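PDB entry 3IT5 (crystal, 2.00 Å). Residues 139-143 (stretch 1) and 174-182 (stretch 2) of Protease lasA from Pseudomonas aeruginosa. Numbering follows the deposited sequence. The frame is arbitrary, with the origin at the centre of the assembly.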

ATOM      1  N   PHE A 139      -6.610   8.057  -0.688  1.00  7.93           N
ATOM      2  CA  PHE A 139      -6.314   7.070  -1.711  1.00  8.04           C
ATOM      3  C   PHE A 139      -7.620   6.855  -2.446  1.00  8.34           C
ATOM      4  O   PHE A 139      -8.526   6.190  -1.933  1.00  8.32           O
ATOM      5  N   GLY A 140      -7.726   7.457  -3.629  1.00  8.25           N
ATOM      6  CA  GLY A 140      -9.016   7.596  -4.304  1.00  8.43           C
ATOM      7  C   GLY A 140      -9.919   8.482  -3.460  1.00  8.54           C
ATOM      8  O   GLY A 140      -9.456   9.491  -2.918  1.00  8.24           O
ATOM      9  N   PRO A 141     -11.206   8.102  -3.321  1.00  8.58           N
ATOM     10  CA  PRO A 141     -12.139   8.864  -2.491  1.00  8.60           C
ATOM     11  C   PRO A 141     -11.900   8.681  -0.986  1.00  8.64           C
ATOM     12  O   PRO A 141     -12.389   9.486  -0.187  1.00  8.57           O
ATOM     13  N   TYR A 142     -11.156   7.635  -0.614  1.00  8.45           N
ATOM     14  CA  TYR A 142     -10.958   7.269   0.795  1.00  8.50           C
ATOM     15  C   TYR A 142      -9.953   8.156   1.524  1.00  8.88           C
ATOM     16  O   TYR A 142      -8.826   8.357   1.052  1.00  8.78           O
ATOM     17  N   ARG A 143     -10.376   8.676   2.673  1.00  8.96           N
ATOM     18  CA  ARG A 143      -9.479   9.314   3.626  1.00  9.43           C
ATOM     19  C   ARG A 143      -9.246   8.334   4.765  1.00  9.33           C
ATOM     20  O   ARG A 143     -10.196   7.814   5.354  1.00  9.27           O
ATOM     21  N   PRO A 174     -13.502  -6.222   1.697  1.00  9.20           N
ATOM     22  CA  PRO A 174     -13.068  -5.849   0.346  1.00  8.98           C
ATOM     23  C   PRO A 174     -13.164  -4.345   0.126  1.00  8.74           C
ATOM     24  O   PRO A 174     -14.215  -3.754   0.357  1.00  8.96           O
ATOM     25  N   LEU A 175     -12.062  -3.737  -0.302  1.00  8.54           N
ATOM     26  CA  LEU A 175     -12.015  -2.296  -0.530  1.00  8.10           C
ATOM     27  C   LEU A 175     -11.892  -2.009  -2.024  1.00  7.88           C
ATOM     28  O   LEU A 175     -10.814  -2.161  -2.605  1.00  7.88           O
ATOM     29  N   TYR A 176     -13.002  -1.601  -2.639  1.00  7.63           N
ATOM     30  CA  TYR A 176     -13.031  -1.304  -4.076  1.00  7.26           C
ATOM     31  C   TYR A 176     -12.148  -0.115  -4.432  1.00  7.18           C
ATOM     32  O   TYR A 176     -12.185   0.914  -3.763  1.00  7.00           O
ATOM     33  N   ASN A 177     -11.360  -0.277  -5.493  1.00  7.28           N
ATOM     34  CA  ASN A 177     -10.482   0.776  -5.994  1.00  7.26           C
ATOM     35  C   ASN A 177     -11.049   1.410  -7.267  1.00  7.35           C
ATOM     36  O   ASN A 177     -10.956   0.823  -8.345  1.00  7.42           O
ATOM     37  N   PRO A 178     -11.642   2.615  -7.145  1.00  7.65           N
ATOM     38  CA  PRO A 178     -12.218   3.273  -8.321  1.00  7.68           C
ATOM     39  C   PRO A 178     -11.185   4.028  -9.168  1.00  7.99           C
ATOM     40  O   PRO A 178     -11.464   4.362 -10.321  1.00  7.75           O
ATOM     41  N   GLY A 179     -10.004   4.269  -8.603  1.00  8.16           N
ATOM     42  CA  GLY A 179      -8.934   4.993  -9.288  1.00  8.49           C
ATOM     43  C   GLY A 179      -8.563   6.270  -8.560  1.00  8.77           C
ATOM     44  O   GLY A 179      -8.816   6.401  -7.358  1.00  8.66           O
ATOM     45  N   LEU A 180      -7.963   7.209  -9.286  1.00  8.85           N
ATOM     46  CA  LEU A 180      -7.642   8.519  -8.726  1.00  9.48           C
ATOM     47  C   LEU A 180      -8.905   9.341  -8.542  1.00  9.91           C
ATOM     48  O   LEU A 180      -9.793   9.317  -9.392  1.00  9.80           O
ATOM     49  N   ALA A 181      -8.979  10.065  -7.428  1.00 10.75           N
ATOM     50  CA  ALA A 181     -10.074  10.999  -7.200  1.00 11.63           C
ATOM     51  C   ALA A 181      -9.816  12.287  -7.966  1.00 12.15           C
ATOM     52  O   ALA A 181      -8.680  12.576  -8.348  1.00 12.14           O
ATOM     53  N   LEU A 182     -10.880  13.044  -8.206  1.00 12.80           N
ATOM     54  CA  LEU A 182     -10.757  14.385  -8.753  1.00 13.32           C
ATOM     55  C   LEU A 182     -10.907  15.370  -7.597  1.00 13.48           C
ATOM     56  O   LEU A 182      -9.993  15.526  -6.784  1.00 13.58           O
ATOM     57  OXT LEU A 182     -11.945  16.020  -7.431  1.00 13.87           O
TER

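A tight turn packed against a chain terminus illustrates how a few side chains, some with CA-to-CB bonds that point sideways rather than toward their partners, can join two distant segments. In this protease, Phe-139 to Tyr-142 form a type II' turn. Gly-140, at positive phi, has no side chain, and its CA lies 3.3 Å from Gly-179 O; a CB here would clash with that oxygen and with CD of Pro-141. The carbonyl of Gly-140 is covered instead by Ala-181, whose CB points toward the turn and stops 3.4 Å from Gly-140 O. Beside it, two C-gamma endo prolines meet, Pro-141 CD lying 3.5 Å from Pro-178 CG.

Tyr-142 makes the polar link. Its CA-to-CB bond points sideways, but chi1 of -53° (m) and chi2 of -69° bring the ring end nearer, so that OH donates a 2.8 Å hydrogen bond to Tyr-176 O, near the ring plane. A water O lies 3.0 Å from Tyr-142 OH, to which it donates, and 3.0 Å from Tyr-176 N, from which it accepts, bridging side chain and backbone. Leu-175, chi1 t and chi2 p, places CD1 over one face of the Tyr-142 ring, 3.5 Å from CZ, a CH-pi contact. Tyr-176, chi1 t, instead leads its own ring away. Asn-177, also t, uses OD1 within its own stretch, accepting from Gly-179 N at 3.1 Å, while ND2 is hydrogen-bonded elsewhere in the structure.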

ATOM      1  CB  PHE A 139      -5.814   5.772  -1.079  1.00  7.86           C
ATOM      2  CG  PHE A 139      -4.499   5.918  -0.372  1.00  7.46           C
ATOM      3  CD1 PHE A 139      -4.456   6.133   1.002  1.00  6.99           C
ATOM      4  CD2 PHE A 139      -3.303   5.860  -1.082  1.00  7.17           C
ATOM      5  CE1 PHE A 139      -3.239   6.279   1.664  1.00  6.53           C
ATOM      6  CE2 PHE A 139      -2.079   6.007  -0.433  1.00  6.83           C
ATOM      7  CZ  PHE A 139      -2.049   6.218   0.948  1.00  6.91           C
ATOM      8  CB  PRO A 141     -13.505   8.287  -2.886  1.00  8.70           C
ATOM      9  CG  PRO A 141     -13.204   6.875  -3.288  1.00  8.66           C
ATOM     10  CD  PRO A 141     -11.855   6.940  -3.959  1.00  8.57           C
ATOM     11  CB  TYR A 142     -10.504   5.810   0.932  1.00  8.15           C
ATOM     12  CG  TYR A 142     -11.377   4.796   0.230  1.00  7.45           C
ATOM     13  CD1 TYR A 142     -12.668   4.522   0.681  1.00  6.72           C
ATOM     14  CD2 TYR A 142     -10.902   4.097  -0.877  1.00  6.80           C
ATOM     15  CE1 TYR A 142     -13.472   3.585   0.029  1.00  6.49           C
ATOM     16  CE2 TYR A 142     -11.696   3.163  -1.533  1.00  6.34           C
ATOM     17  CZ  TYR A 142     -12.978   2.914  -1.074  1.00  5.98           C
ATOM     18  OH  TYR A 142     -13.762   1.985  -1.711  1.00  5.85           O
ATOM     19  CB  ARG A 143     -10.080  10.616   4.166  1.00  9.54           C
ATOM     20  CG  ARG A 143      -9.225  11.302   5.232  1.00 10.58           C
ATOM     21  CD  ARG A 143      -9.958  12.466   5.885  1.00 12.31           C
ATOM     22  NE  ARG A 143     -10.022  13.632   5.007  1.00 14.86           N
ATOM     23  CZ  ARG A 143     -10.434  14.843   5.379  1.00 16.00           C
ATOM     24  NH1 ARG A 143     -10.825  15.072   6.629  1.00 16.33           N
ATOM     25  NH2 ARG A 143     -10.448  15.833   4.496  1.00 16.23           N
ATOM     26  CB  PRO A 174     -14.060  -6.586  -0.560  1.00  8.99           C
ATOM     27  CG  PRO A 174     -14.551  -7.731   0.269  1.00  9.19           C
ATOM     28  CD  PRO A 174     -14.607  -7.199   1.666  1.00  9.18           C
ATOM     29  CB  LEU A 175     -10.843  -1.670   0.243  1.00  8.03           C
ATOM     30  CG  LEU A 175     -10.752  -0.145   0.359  1.00  8.03           C
ATOM     31  CD1 LEU A 175     -11.974   0.409   1.085  1.00  7.64           C
ATOM     32  CD2 LEU A 175      -9.469   0.257   1.084  1.00  8.06           C
ATOM     33  CB  TYR A 176     -14.466  -1.061  -4.575  1.00  6.97           C
ATOM     34  CG  TYR A 176     -14.546  -0.853  -6.078  1.00  6.69           C
ATOM     35  CD1 TYR A 176     -14.618   0.434  -6.622  1.00  6.41           C
ATOM     36  CD2 TYR A 176     -14.522  -1.938  -6.953  1.00  6.19           C
ATOM     37  CE1 TYR A 176     -14.679   0.636  -8.001  1.00  5.99           C
ATOM     38  CE2 TYR A 176     -14.585  -1.750  -8.333  1.00  6.77           C
ATOM     39  CZ  TYR A 176     -14.662  -0.459  -8.849  1.00  7.00           C
ATOM     40  OH  TYR A 176     -14.723  -0.264 -10.210  1.00  7.27           O
ATOM     41  CB  ASN A 177      -9.074   0.221  -6.253  1.00  7.06           C
ATOM     42  CG  ASN A 177      -8.098   1.286  -6.740  1.00  6.63           C
ATOM     43  OD1 ASN A 177      -8.353   2.486  -6.626  1.00  6.68           O
ATOM     44  ND2 ASN A 177      -6.968   0.847  -7.276  1.00  5.77           N
ATOM     45  CB  PRO A 178     -13.250   4.228  -7.714  1.00  7.74           C
ATOM     46  CG  PRO A 178     -12.746   4.527  -6.350  1.00  7.43           C
ATOM     47  CD  PRO A 178     -11.858   3.393  -5.909  1.00  7.51           C
ATOM     48  CB  LEU A 180      -6.669   9.287  -9.627  1.00  9.19           C
ATOM     49  CG  LEU A 180      -5.248   8.759  -9.821  1.00  8.93           C
ATOM     50  CD1 LEU A 180      -4.561   9.524 -10.945  1.00  8.43           C
ATOM     51  CD2 LEU A 180      -4.443   8.854  -8.534  1.00  8.46           C
ATOM     52  CB  ALA A 181     -10.233  11.289  -5.720  1.00 11.62           C
ATOM     53  CB  LEU A 182     -11.816  14.639  -9.833  1.00 13.54           C
ATOM     54  CG  LEU A 182     -12.013  13.629 -10.972  1.00 14.12           C
ATOM     55  CD1 LEU A 182     -13.182  14.050 -11.842  1.00 14.18           C
ATOM     56  CD2 LEU A 182     -10.748  13.447 -11.817  1.00 14.56           C
TER
HETATM   57  O   HOH W   1     -15.113  -0.536  -0.749  1.00  4.12           O